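Local structure of ferric-siderophore receptor protein (Streptomyces coelicolor, 2X4L) at residues 79-84 and 265-270; 114-119 and 123-128; 158-163 and 302-307; 180-185 and 222-227; 203-206 and 211-214. The protein probably binds ferric siderophores outside the cell membrane and delivers them for uptake. All coordinates share one frame; numbering follows the deposited sequence.

Contact 1: residues 79-84 and 265-270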
# COMPACT_ATOMS: atom_id res chain seq x y z
N PRO A 79 5.99 -14.78 -5.32
CA PRO A 79 4.95 -13.74 -5.03
C PRO A 79 5.54 -12.36 -4.92
O PRO A 79 6.59 -12.12 -4.30
CB PRO A 79 4.35 -14.17 -3.65
CG PRO A 79 4.71 -15.70 -3.63
CD PRO A 79 6.05 -15.84 -4.28
N ASP A 80 4.84 -11.41 -5.55
CA ASP A 80 5.15 -9.99 -5.44
C ASP A 80 4.93 -9.55 -3.99
O ASP A 80 4.11 -10.17 -3.32
CB ASP A 80 4.20 -9.23 -6.39
CG ASP A 80 4.58 -7.76 -6.51
OD1 ASP A 80 5.47 -7.49 -7.43
OD2 ASP A 80 4.03 -6.92 -5.73
N VAL A 81 5.58 -8.47 -3.58
CA VAL A 81 5.30 -7.95 -2.24
C VAL A 81 3.84 -7.66 -2.04
O VAL A 81 3.29 -7.95 -0.93
CB VAL A 81 6.14 -6.69 -2.04
CG1 VAL A 81 5.74 -5.56 -2.92
CG2 VAL A 81 5.96 -6.24 -0.54
N GLN A 82 3.08 -7.20 -3.07
CA GLN A 82 1.66 -6.91 -2.86
C GLN A 82 0.78 -8.12 -2.78
O GLN A 82 -0.36 -8.00 -2.45
CB GLN A 82 1.18 -5.97 -4.02
CG GLN A 82 1.93 -4.55 -3.96
CD GLN A 82 1.26 -3.53 -4.80
OE1 GLN A 82 0.13 -3.03 -4.42
NE2 GLN A 82 1.78 -3.26 -5.91
N ALA A 83 1.34 -9.32 -2.99
CA ALA A 83 0.55 -10.52 -2.87
C ALA A 83 0.59 -11.05 -1.41
O ALA A 83 -0.09 -11.97 -1.08
CB ALA A 83 1.10 -11.64 -3.85
N GLY A 84 1.42 -10.48 -0.54
CA GLY A 84 1.44 -10.96 0.89
C GLY A 84 1.66 -12.46 0.91
O GLY A 84 2.60 -12.97 0.26
N MET A 265 12.13 3.75 0.70
CA MET A 265 11.98 3.67 -0.75
C MET A 265 10.84 2.72 -1.14
O MET A 265 10.78 1.57 -0.71
CB MET A 265 13.27 3.15 -1.39
CG MET A 265 14.42 4.22 -1.34
SD MET A 265 14.09 5.70 -2.17
CE MET A 265 14.03 5.13 -3.88
N ASP A 266 10.01 3.21 -2.05
CA ASP A 266 8.92 2.46 -2.66
C ASP A 266 9.40 1.04 -3.02
O ASP A 266 10.42 0.85 -3.74
CB ASP A 266 8.54 3.21 -3.94
CG ASP A 266 7.19 2.81 -4.54
OD1 ASP A 266 6.67 1.73 -4.32
OD2 ASP A 266 6.73 3.70 -5.30
N ASP A 267 8.61 0.07 -2.60
CA ASP A 267 8.89 -1.33 -2.81
C ASP A 267 8.17 -1.99 -4.00
O ASP A 267 8.36 -3.22 -4.24
CB ASP A 267 8.57 -2.08 -1.54
CG ASP A 267 7.11 -1.99 -1.13
OD1 ASP A 267 6.29 -1.35 -1.75
OD2 ASP A 267 6.80 -2.72 -0.08
N ARG A 268 7.39 -1.22 -4.77
CA ARG A 268 6.53 -1.90 -5.74
C ARG A 268 7.18 -2.33 -7.02
O ARG A 268 8.24 -1.78 -7.38
CB ARG A 268 5.34 -0.94 -6.02
CG ARG A 268 4.42 -0.79 -4.79
CD ARG A 268 3.33 0.25 -5.01
NE ARG A 268 3.95 1.57 -5.28
CZ ARG A 268 3.42 2.44 -6.08
NH1 ARG A 268 2.15 2.29 -6.55
NH2 ARG A 268 4.15 3.52 -6.37
N ALA A 269 6.52 -3.24 -7.75
CA ALA A 269 7.05 -3.82 -8.99
C ALA A 269 7.47 -2.84 -10.06
O ALA A 269 8.39 -3.15 -10.84
CB ALA A 269 5.94 -4.78 -9.57
N SER A 270 6.82 -1.75 -10.12
CA SER A 270 7.13 -0.84 -11.23
C SER A 270 8.34 0.09 -10.92
O SER A 270 8.63 0.97 -11.74
CB SER A 270 5.86 0.02 -11.44
OG SER A 270 5.29 0.48 -10.14
O HOH W 1 4.28 -4.28 -6.53

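Contact 2: residues 114-119 and 123-128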
# COMPACT_ATOMS: atom_id res chain seq x y z
N LEU A 114 -16.26 -7.55 -7.04
CA LEU A 114 -14.86 -7.07 -7.28
C LEU A 114 -14.52 -6.07 -6.17
O LEU A 114 -15.30 -5.18 -5.81
CB LEU A 114 -14.84 -6.38 -8.65
CG LEU A 114 -13.45 -5.86 -9.01
CD1 LEU A 114 -13.17 -5.99 -10.52
CD2 LEU A 114 -13.27 -4.38 -8.59
N ILE A 115 -13.32 -6.22 -5.63
CA ILE A 115 -12.93 -5.38 -4.44
C ILE A 115 -11.55 -4.76 -4.76
O ILE A 115 -10.61 -5.51 -5.09
CB ILE A 115 -12.84 -6.25 -3.16
CG1 ILE A 115 -14.11 -7.13 -3.02
CG2 ILE A 115 -12.59 -5.29 -1.91
CD1 ILE A 115 -14.09 -7.92 -1.66
N THR A 116 -11.43 -3.47 -4.60
CA THR A 116 -10.15 -2.82 -4.76
C THR A 116 -10.06 -1.59 -3.90
O THR A 116 -11.02 -1.29 -3.13
CB THR A 116 -9.94 -2.52 -6.27
OG1 THR A 116 -8.56 -2.10 -6.48
CG2 THR A 116 -10.90 -1.43 -6.86
N THR A 117 -8.96 -0.88 -3.99
CA THR A 117 -8.80 0.35 -3.28
C THR A 117 -9.12 1.50 -4.21
O THR A 117 -9.40 1.34 -5.40
CB THR A 117 -7.32 0.44 -2.81
OG1 THR A 117 -6.42 0.18 -3.91
CG2 THR A 117 -7.07 -0.50 -1.64
N THR A 118 -9.14 2.70 -3.63
CA THR A 118 -9.34 3.92 -4.44
C THR A 118 -8.48 5.09 -3.90
O THR A 118 -8.34 5.19 -2.68
CB THR A 118 -10.82 4.37 -4.62
OG1 THR A 118 -10.84 5.56 -5.44
CG2 THR A 118 -11.46 4.67 -3.27
N PHE A 119 -7.86 5.83 -4.80
CA PHE A 119 -6.90 6.88 -4.46
C PHE A 119 -7.37 8.28 -4.78
O PHE A 119 -6.54 9.19 -4.76
CB PHE A 119 -5.54 6.64 -5.18
CG PHE A 119 -4.74 5.52 -4.60
CD1 PHE A 119 -3.71 5.80 -3.69
CD2 PHE A 119 -4.96 4.21 -4.98
CE1 PHE A 119 -2.92 4.71 -3.19
CE2 PHE A 119 -4.21 3.13 -4.45
CZ PHE A 119 -3.22 3.41 -3.55
N GLY A 123 -13.46 8.22 -6.55
CA GLY A 123 -13.71 6.79 -6.36
C GLY A 123 -13.23 5.91 -7.51
O GLY A 123 -13.67 4.82 -7.61
N THR A 124 -12.26 6.36 -8.30
CA THR A 124 -11.69 5.54 -9.37
C THR A 124 -11.25 4.16 -8.82
O THR A 124 -10.55 4.10 -7.78
CB THR A 124 -10.48 6.22 -9.92
OG1 THR A 124 -10.86 7.50 -10.45
CG2 THR A 124 -9.84 5.44 -11.09
N LEU A 125 -11.70 3.07 -9.46
CA LEU A 125 -11.31 1.72 -8.95
C LEU A 125 -9.85 1.45 -9.30
O LEU A 125 -9.49 1.34 -10.49
CB LEU A 125 -12.22 0.64 -9.54
CG LEU A 125 -13.72 0.79 -9.15
CD1 LEU A 125 -14.51 -0.37 -9.77
CD2 LEU A 125 -13.86 0.86 -7.64
N TRP A 126 -9.01 1.34 -8.27
CA TRP A 126 -7.56 1.21 -8.53
C TRP A 126 -7.23 -0.06 -9.29
O TRP A 126 -7.70 -1.18 -8.95
CB TRP A 126 -6.86 1.15 -7.17
CG TRP A 126 -5.33 1.10 -7.25
CD1 TRP A 126 -4.56 0.12 -6.75
CD2 TRP A 126 -4.43 2.12 -7.73
NE1 TRP A 126 -3.22 0.46 -6.88
CE2 TRP A 126 -3.13 1.70 -7.43
CE3 TRP A 126 -4.61 3.42 -8.30
CZ2 TRP A 126 -2.00 2.44 -7.74
CZ3 TRP A 126 -3.47 4.18 -8.62
CH2 TRP A 126 -2.19 3.69 -8.31
N SER A 127 -6.50 0.13 -10.37
CA SER A 127 -5.92 -0.93 -11.19
C SER A 127 -6.92 -1.57 -12.17
O SER A 127 -6.52 -2.47 -12.94
CB SER A 127 -5.25 -2.03 -10.30
OG SER A 127 -4.26 -2.75 -11.05
N VAL A 128 -8.18 -1.15 -12.16
CA VAL A 128 -9.16 -1.67 -13.13
C VAL A 128 -8.85 -0.86 -14.38
O VAL A 128 -8.85 0.38 -14.34
CB VAL A 128 -10.61 -1.46 -12.65
CG1 VAL A 128 -11.57 -1.89 -13.74
CG2 VAL A 128 -10.87 -2.33 -11.44
O HOH W 2 -7.84 4.85 -7.49

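Contact 3: residues 158-163 and 302-307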
# COMPACT_ATOMS: atom_id res chain seq x y z
N ARG A 158 -11.71 -0.37 8.04
CA ARG A 158 -12.77 -0.53 6.97
C ARG A 158 -12.57 -1.96 6.33
O ARG A 158 -13.51 -2.75 6.08
CB ARG A 158 -12.71 0.55 5.89
CG ARG A 158 -13.08 2.01 6.36
CD ARG A 158 -14.58 2.07 6.71
NE ARG A 158 -15.36 2.17 5.46
CZ ARG A 158 -16.44 1.48 5.16
NH1 ARG A 158 -16.95 0.53 5.99
NH2 ARG A 158 -17.01 1.77 4.01
N MET A 159 -11.31 -2.33 6.03
CA MET A 159 -11.00 -3.67 5.49
C MET A 159 -11.32 -4.81 6.47
O MET A 159 -11.76 -5.90 6.07
CB MET A 159 -9.52 -3.72 5.08
CG MET A 159 -9.14 -5.04 4.29
SD MET A 159 -10.03 -5.18 2.68
CE MET A 159 -9.07 -4.02 1.74
N TRP A 160 -11.05 -4.57 7.77
CA TRP A 160 -11.45 -5.51 8.80
C TRP A 160 -12.96 -5.73 8.81
O TRP A 160 -13.43 -6.89 8.84
CB TRP A 160 -10.94 -4.96 10.10
CG TRP A 160 -11.43 -5.54 11.35
CD1 TRP A 160 -12.72 -5.55 11.80
CD2 TRP A 160 -10.63 -6.06 12.40
NE1 TRP A 160 -12.80 -6.17 13.00
CE2 TRP A 160 -11.52 -6.46 13.42
CE3 TRP A 160 -9.27 -6.30 12.54
CZ2 TRP A 160 -11.09 -7.07 14.60
CZ3 TRP A 160 -8.82 -6.88 13.72
CH2 TRP A 160 -9.74 -7.26 14.75
N GLU A 161 -13.73 -4.64 8.76
CA GLU A 161 -15.19 -4.79 8.71
C GLU A 161 -15.60 -5.60 7.47
O GLU A 161 -16.54 -6.43 7.57
CB GLU A 161 -15.86 -3.39 8.70
CG GLU A 161 -15.57 -2.67 10.02
CD GLU A 161 -15.80 -1.14 10.03
OE1 GLU A 161 -16.22 -0.56 9.01
OE2 GLU A 161 -15.62 -0.53 11.16
N LEU A 162 -14.98 -5.31 6.31
CA LEU A 162 -15.34 -6.02 5.10
C LEU A 162 -15.01 -7.50 5.24
O LEU A 162 -15.86 -8.36 4.97
CB LEU A 162 -14.53 -5.40 3.95
CG LEU A 162 -14.66 -6.11 2.57
CD1 LEU A 162 -16.13 -6.15 2.16
CD2 LEU A 162 -13.87 -5.34 1.53
N ALA A 163 -13.82 -7.81 5.74
CA ALA A 163 -13.48 -9.21 5.89
C ALA A 163 -14.43 -10.00 6.82
O ALA A 163 -14.86 -11.11 6.48
CB ALA A 163 -12.03 -9.28 6.41
N LEU A 302 -3.82 -3.99 3.43
CA LEU A 302 -4.69 -3.50 4.52
C LEU A 302 -5.15 -4.60 5.54
O LEU A 302 -6.35 -4.75 5.80
CB LEU A 302 -5.83 -2.72 3.90
CG LEU A 302 -5.44 -1.45 3.14
CD1 LEU A 302 -6.62 -0.93 2.34
CD2 LEU A 302 -4.89 -0.43 4.11
N SER A 303 -4.16 -5.35 6.04
CA SER A 303 -4.34 -6.20 7.21
C SER A 303 -3.42 -5.71 8.30
O SER A 303 -2.37 -5.15 8.05
CB SER A 303 -4.08 -7.68 6.96
OG SER A 303 -2.73 -7.85 6.63
N TYR A 304 -3.85 -5.89 9.55
CA TYR A 304 -2.92 -5.52 10.63
C TYR A 304 -1.63 -6.28 10.53
O TYR A 304 -0.55 -5.68 10.77
CB TYR A 304 -3.59 -5.68 12.04
CG TYR A 304 -4.73 -4.69 12.21
CD1 TYR A 304 -4.48 -3.31 12.40
CD2 TYR A 304 -6.07 -5.11 12.08
CE1 TYR A 304 -5.55 -2.38 12.49
CE2 TYR A 304 -7.11 -4.20 12.18
CZ TYR A 304 -6.85 -2.87 12.44
OH TYR A 304 -7.87 -1.98 12.51
N ASP A 305 -1.69 -7.53 10.12
CA ASP A 305 -0.53 -8.35 10.01
C ASP A 305 0.49 -7.71 9.08
O ASP A 305 1.70 -7.74 9.33
CB ASP A 305 -0.98 -9.71 9.45
CG ASP A 305 0.09 -10.57 9.27
OD1 ASP A 305 0.21 -11.52 10.04
OD2 ASP A 305 0.91 -10.22 8.42
N LYS A 306 0.00 -7.28 7.94
CA LYS A 306 0.95 -6.69 6.98
C LYS A 306 1.31 -5.25 7.18
O LYS A 306 2.27 -4.73 6.58
CB LYS A 306 0.41 -6.87 5.55
CG LYS A 306 0.30 -8.30 5.10
CD LYS A 306 1.65 -8.98 4.99
CE LYS A 306 1.50 -10.49 4.66
NZ LYS A 306 0.75 -11.24 5.77
N CYS A 307 0.60 -4.57 8.06
CA CYS A 307 0.99 -3.17 8.37
C CYS A 307 1.88 -3.05 9.60
O CYS A 307 2.56 -2.07 9.81
CB CYS A 307 -0.28 -2.32 8.62
SG CYS A 307 -1.06 -1.94 6.95

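Contact 4: residues 180-185 and 222-227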
# COMPACT_ATOMS: atom_id res chain seq x y z
N ALA A 180 -3.25 -6.41 18.32
CA ALA A 180 -2.45 -6.03 19.47
C ALA A 180 -1.03 -5.77 19.02
O ALA A 180 -0.41 -4.81 19.55
CB ALA A 180 -2.47 -7.19 20.48
N ALA A 181 -0.49 -6.58 18.07
CA ALA A 181 0.89 -6.38 17.64
C ALA A 181 0.97 -5.05 16.86
O ALA A 181 1.97 -4.30 17.01
CB ALA A 181 1.37 -7.55 16.78
N PHE A 182 -0.05 -4.69 16.09
CA PHE A 182 -0.02 -3.43 15.36
C PHE A 182 -0.05 -2.31 16.40
O PHE A 182 0.71 -1.35 16.23
CB PHE A 182 -1.27 -3.35 14.52
CG PHE A 182 -1.44 -2.05 13.79
CD1 PHE A 182 -0.95 -1.85 12.53
CD2 PHE A 182 -2.20 -1.06 14.39
CE1 PHE A 182 -1.11 -0.62 11.89
CE2 PHE A 182 -2.42 0.13 13.78
CZ PHE A 182 -1.92 0.39 12.49
N ASP A 183 -0.90 -2.41 17.45
CA ASP A 183 -0.97 -1.29 18.39
C ASP A 183 0.37 -1.14 19.10
O ASP A 183 0.80 0.02 19.40
CB ASP A 183 -2.08 -1.55 19.40
CG ASP A 183 -3.50 -1.39 18.81
OD1 ASP A 183 -3.65 -0.85 17.72
OD2 ASP A 183 -4.44 -1.85 19.51
N LYS A 184 1.04 -2.27 19.39
CA LYS A 184 2.35 -2.26 20.03
C LYS A 184 3.39 -1.58 19.11
O LYS A 184 4.23 -0.77 19.61
CB LYS A 184 2.74 -3.69 20.47
CG LYS A 184 4.09 -3.69 21.10
CD LYS A 184 4.39 -5.10 21.62
CE LYS A 184 5.73 -5.20 22.35
NZ LYS A 184 5.83 -6.61 23.01
N ALA A 185 3.36 -1.90 17.83
CA ALA A 185 4.32 -1.32 16.91
C ALA A 185 4.03 0.14 16.71
O ALA A 185 4.98 0.91 16.49
CB ALA A 185 4.24 -2.05 15.55
N LEU A 222 2.10 7.43 5.29
CA LEU A 222 2.86 8.60 5.73
C LEU A 222 2.06 9.48 6.64
O LEU A 222 2.60 10.04 7.56
CB LEU A 222 3.44 9.38 4.54
CG LEU A 222 4.24 8.56 3.57
CD1 LEU A 222 4.78 9.51 2.46
CD2 LEU A 222 5.40 7.83 4.29
N GLU A 223 0.73 9.65 6.39
CA GLU A 223 -0.08 10.52 7.26
C GLU A 223 -0.10 9.90 8.64
O GLU A 223 -0.03 10.65 9.67
CB GLU A 223 -1.53 10.66 6.72
CG GLU A 223 -1.61 11.65 5.59
CD GLU A 223 -3.03 12.12 5.40
OE1 GLU A 223 -3.88 11.96 6.37
OE2 GLU A 223 -3.33 12.68 4.28
N TYR A 224 -0.16 8.57 8.74
CA TYR A 224 -0.21 7.94 10.05
C TYR A 224 1.18 8.08 10.76
O TYR A 224 1.24 8.47 11.94
CB TYR A 224 -0.61 6.46 9.93
CG TYR A 224 -0.78 5.76 11.24
CD1 TYR A 224 -1.54 6.28 12.23
CD2 TYR A 224 -0.23 4.44 11.44
CE1 TYR A 224 -1.79 5.59 13.41
CE2 TYR A 224 -0.40 3.82 12.66
CZ TYR A 224 -1.24 4.33 13.59
OH TYR A 224 -1.53 3.70 14.87
N PHE A 225 2.24 7.78 10.03
CA PHE A 225 3.60 7.89 10.61
C PHE A 225 3.84 9.34 11.11
O PHE A 225 4.39 9.57 12.22
CB PHE A 225 4.71 7.54 9.58
CG PHE A 225 4.61 6.16 9.02
CD1 PHE A 225 4.00 5.13 9.69
CD2 PHE A 225 5.17 5.96 7.75
CE1 PHE A 225 3.90 3.82 9.10
CE2 PHE A 225 5.12 4.72 7.14
CZ PHE A 225 4.53 3.66 7.81
N LYS A 226 3.42 10.32 10.32
CA LYS A 226 3.51 11.74 10.74
C LYS A 226 2.72 12.03 12.02
O LYS A 226 3.21 12.70 12.92
CB LYS A 226 3.05 12.68 9.61
CG LYS A 226 3.20 14.17 10.01
CD LYS A 226 2.95 15.17 8.88
CE LYS A 226 3.65 16.63 9.10
NZ LYS A 226 5.14 16.87 8.74
N ALA A 227 1.51 11.48 12.09
CA ALA A 227 0.65 11.66 13.28
C ALA A 227 1.32 11.07 14.51
O ALA A 227 1.11 11.59 15.63
CB ALA A 227 -0.71 11.01 13.00

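Contact 5: residues 203-206 and 211-214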
# COMPACT_ATOMS: atom_id res chain seq x y z
N ALA A 203 10.74 10.07 2.08
CA ALA A 203 9.98 9.02 1.35
C ALA A 203 10.24 9.20 -0.15
O ALA A 203 9.82 10.21 -0.73
CB ALA A 203 8.52 9.18 1.64
N GLY A 204 10.88 8.20 -0.75
CA GLY A 204 11.21 8.29 -2.18
C GLY A 204 10.71 7.10 -2.99
O GLY A 204 10.32 6.07 -2.43
N SER A 205 10.74 7.31 -4.30
CA SER A 205 10.41 6.23 -5.24
C SER A 205 11.28 6.44 -6.45
O SER A 205 11.34 7.54 -6.99
CB SER A 205 8.92 6.34 -5.57
OG SER A 205 8.54 5.29 -6.47
N ALA A 206 11.87 5.37 -6.90
CA ALA A 206 12.85 5.51 -7.99
C ALA A 206 12.32 5.02 -9.35
O ALA A 206 11.74 3.95 -9.43
CB ALA A 206 14.18 4.79 -7.62
N PHE A 211 13.47 10.71 -9.74
CA PHE A 211 13.29 10.25 -8.35
C PHE A 211 12.17 11.06 -7.76
O PHE A 211 12.19 12.31 -7.76
CB PHE A 211 14.56 10.54 -7.63
CG PHE A 211 14.59 10.06 -6.19
CD1 PHE A 211 15.10 8.79 -5.88
CD2 PHE A 211 14.17 10.88 -5.19
CE1 PHE A 211 15.17 8.40 -4.54
CE2 PHE A 211 14.24 10.45 -3.81
CZ PHE A 211 14.81 9.24 -3.54
N TYR A 212 11.18 10.36 -7.22
CA TYR A 212 9.99 11.10 -6.69
C TYR A 212 10.06 11.22 -5.17
O TYR A 212 10.21 10.18 -4.50
CB TYR A 212 8.75 10.34 -7.07
CG TYR A 212 8.62 10.05 -8.54
CD1 TYR A 212 8.36 11.08 -9.36
CD2 TYR A 212 8.82 8.78 -9.06
CE1 TYR A 212 8.25 10.91 -10.74
CE2 TYR A 212 8.66 8.54 -10.44
CZ TYR A 212 8.40 9.66 -11.24
OH TYR A 212 8.29 9.49 -12.59
N VAL A 213 9.93 12.43 -4.65
CA VAL A 213 9.94 12.65 -3.17
C VAL A 213 8.49 12.87 -2.79
O VAL A 213 7.86 13.83 -3.18
CB VAL A 213 10.77 13.84 -2.73
CG1 VAL A 213 10.79 13.86 -1.24
CG2 VAL A 213 12.24 13.69 -3.21
N SER A 214 7.97 12.00 -1.96
CA SER A 214 6.58 12.18 -1.48
C SER A 214 6.56 13.09 -0.29
O SER A 214 7.41 13.03 0.63
CB SER A 214 5.99 10.81 -1.01
OG SER A 214 5.70 10.00 -2.15
O HOH W 3 9.60 12.75 2.24

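Contact 1: residues 79-84 and 265-270
Asp80 extends toward Ala269 while closing an Asx turn: its OD2 receives the backbone N-H of Gln82 at 2.8 Å, nearly straight at 172°, on the anti side of the carboxylate and 23° out of its plane. Since 79-84 belongs to a loop between strands of the parallel sheet and 265-270 leaves strand 262-266 of the mixed sheet, the 212 Å² interface is consistent with two lobes facing each other across the cleft of a periplasmic-binding-protein fold. The torsion chi1 of -172° places the Asp80 carboxylate where OD2 still reaches Gln82 N and OD1 packs on Ala269 CB at 3.5 Å. OD2 also accepts from a water, and that water in turn accepts from Ala269 N at 2.8 Å, a polar bridge between the segments. Val81 opens the short 3-10 segment 81-83 and meets Asp267 at about a right angle, with Val81 CG2 3.6 Å from Asp267 OD2, an oxygen also bonded to Ser297. Gln82 sends its extended chain obliquely across the aliphatic part of Arg268. Arg268 has little freedom to shift: NH1 forms a salt bridge with Glu299, and the NE/NH2 edge of the same guanidinium grips Asp266 side-on and in plane, Arg268 NE to Asp266 OD1 at 2.9 Å and NH2 to OD2 at 2.8 Å, both through syn lone pairs.

Contact 2: residues 114-119 and 123-128
The Phe119 ring sets CE2 over the centre of one face of the Trp126 indole, 3.4 Å above its plane. The two planes stand at 47° with the Phe119 and Trp126 six-membered ring centroids 4.3 Å apart, an oblique pairing rather than a stack. At the edge of the Phe119 ring, in its plane, lies a water that accepts from Phe119 N and donates to Thr124 O. Trp98 and Phe51 also meet the indole, each edge-to-face, and NE1 is bonded to Glu299. Thr117 OG1, 3.4 Å from Trp126 CD1, runs alongside the tryptophan and points the same way.

Three hydrogen bonds fasten the loop to the strand. Trp126 N donates to Thr117 O at 2.9 Å, while Thr116 OG1 gives its proton to Trp126 O at 2.8 Å, tilted 20° from the carbonyl plane. Two residues on, Thr118 OG1 donates to Thr124 O at 2.8 Å. Both hydroxyls lie anti to their backbone N, a setting that turns them to the loop. Trp126 and Ser127 occupy the middle of a type II turn, and the methyl CG2 of Thr116 packs on Leu125 CB at 3.6 Å.

Replacing Trp126 by an alanine would probably leave Phe119 without the face it covers and Glu299 without its indole N-H.

The loop thus folds back along strand 113-118, which lies between strands 48-51 and 142-146 of the parallel sheet; Leu125 reaches Ala144 of the latter, and helix 52-60 packs against Ile115 and Thr117.

Contact 3: residues 158-163 and 302-307
Leu302 and Tyr304 flank the N-cap of helix 304-320, and each meets one residue of helix 153-165. Between them Ser303 is the capping residue, its OG accepting from Lys306 N at 3.1 Å; the same hydroxyl is bonded to Asp60. Met159 takes the Leu302 side. Its CG lies 3.2 Å from Leu302 O, and bends at chi2 (63°) and chi3 (77°) curl the thioether chain so that Met159 CE ends 4.0 Å from Leu302 CD1, the two side chains crossing at about a right angle. The next residue, Trp160, points its six-membered ring at the rim of Tyr304. Their planes are 74° apart and the ring centroids of Trp160 and Tyr304 are 5.4 Å apart, with the CD2-CE3 side of the indole at the edge of the phenol ring, near that ring's plane; the exact spacing of the nearest carbons is doubtful. Val175 and Lys179 of helix 173-195 also touch the indole, while Val54 and Ala57 of helix 52-60 pack on Met159. The 201 Å² join is largely apolar, apart from the Leu302 carbonyl oxygen against Met159 CG, which suggests that burial and fit, rather than polar bonds between these segments, join them; the Ser303 bond orders the helix start.

Contact 4: residues 180-185 and 222-227
Phe182 and Tyr224 carry this contact by themselves, burying 37 and 36 Å² of surface against each other's segments. Their side chains approach from opposite directions, and the rings meet rim to rim. The planes differ by 4° while the Phe182 and Tyr224 centroids lie 6.0 Å apart, too far displaced for either ring to sit over the other's face. Although nearly parallel, the two planes are not the same plane: one is stepped from the other. The touching atoms are CZ of Phe182 and CE2 of Tyr224, 3.8 Å apart. At the same corner the phenol oxygen OH of Tyr224 stands 3.8 Å from Phe182 CE2, a van der Waals approach to a ring carbon.

Similar first torsions bring the rings together. In Phe182 CG is anti to the backbone N at chi1 175°, and in Tyr224 at -176°, which sends each ring outward from its helix into the gap between the two backbones. Another border of the Phe182 ring is met in plane by Asp183 OD1, 3.6 Å from Phe182 CD2, where the weakly positive ring hydrogens are likely to suit a carboxylate oxygen. Asp183 is itself paired with Lys179 one turn earlier.

Several helices complete the packing. Tyr304 meets the Phe182 ring edge-to-face, and Thr308 and Leu311 of the same helix 304-320 touch it too. Thr153 of helix 153-165 touches both aromatic residues, so the junction of helix 173-195 with helix 220-227 lies beside two further helices.

Contact 5: residues 203-206 and 211-214
Phe211 turns its ring back across the neighbouring strand toward Ala206 and Gly204. From CB, the torsion chi1 of -177° carries Phe211 CG to 4.2 Å from Ser205 O, which lies over one face of the ring. CD1 approaches Ala206 CB at 4.5 Å, and CE1 packs on the methyl of Met265. Along the other border, CD2 and CE2 face Val213 CG2 in the ring plane, and CE2 also nears Gly204. At the tip, CZ rests 4.0 Å from Gly204 CA; a beta carbon on that residue would run into CZ, so the glycine makes the ring's position possible. An alanine in place of Phe211 would probably open a gap over Gly204 and deprive Met265 of the ring it meets.

Backbone bonds fix the register. Tyr212 N to Ser205 O, 2.8 Å, is nearly straight and in the carbonyl plane, whereas the return bond, Ser205 N to Tyr212 O, is bent to 136°. Ser214 N to Ala203 O measures 2.9 Å, and a water links Ala203 N with Ser214 O. Axes 4.7 Å apart at 156°, and Ser205-Tyr212 as hydrogen-bonded pair between non-hydrogen-bonded Gly204-Val213 and Ala206-Phe211, define an antiparallel beta hairpin within the mixed sheet.

Overall arrangement
Contacts 2 and 5 belong to different sheets, the parallel one and the mixed one, with centres about 23 Å apart. Contact 1 joins loops from these sheets and is about 17 Å from contact 2 and 15 Å from contact 5, centre to centre; Asp266 bonds to Ser205 and Gly204 of the hairpin. Contacts 3 and 4, about 14 Å apart, share the helical layer, where Cys307 packs on Phe182. Leu302 of contact 3 touches Thr117, and Leu222 of contact 4 touches Ala203. Along the chain, contact 2 closes before contact 3 opens, and contact 5 falls between the segments of contact 4. The layout is consistent with two lobes spanned by helix 173-195, with a ligand cleft between.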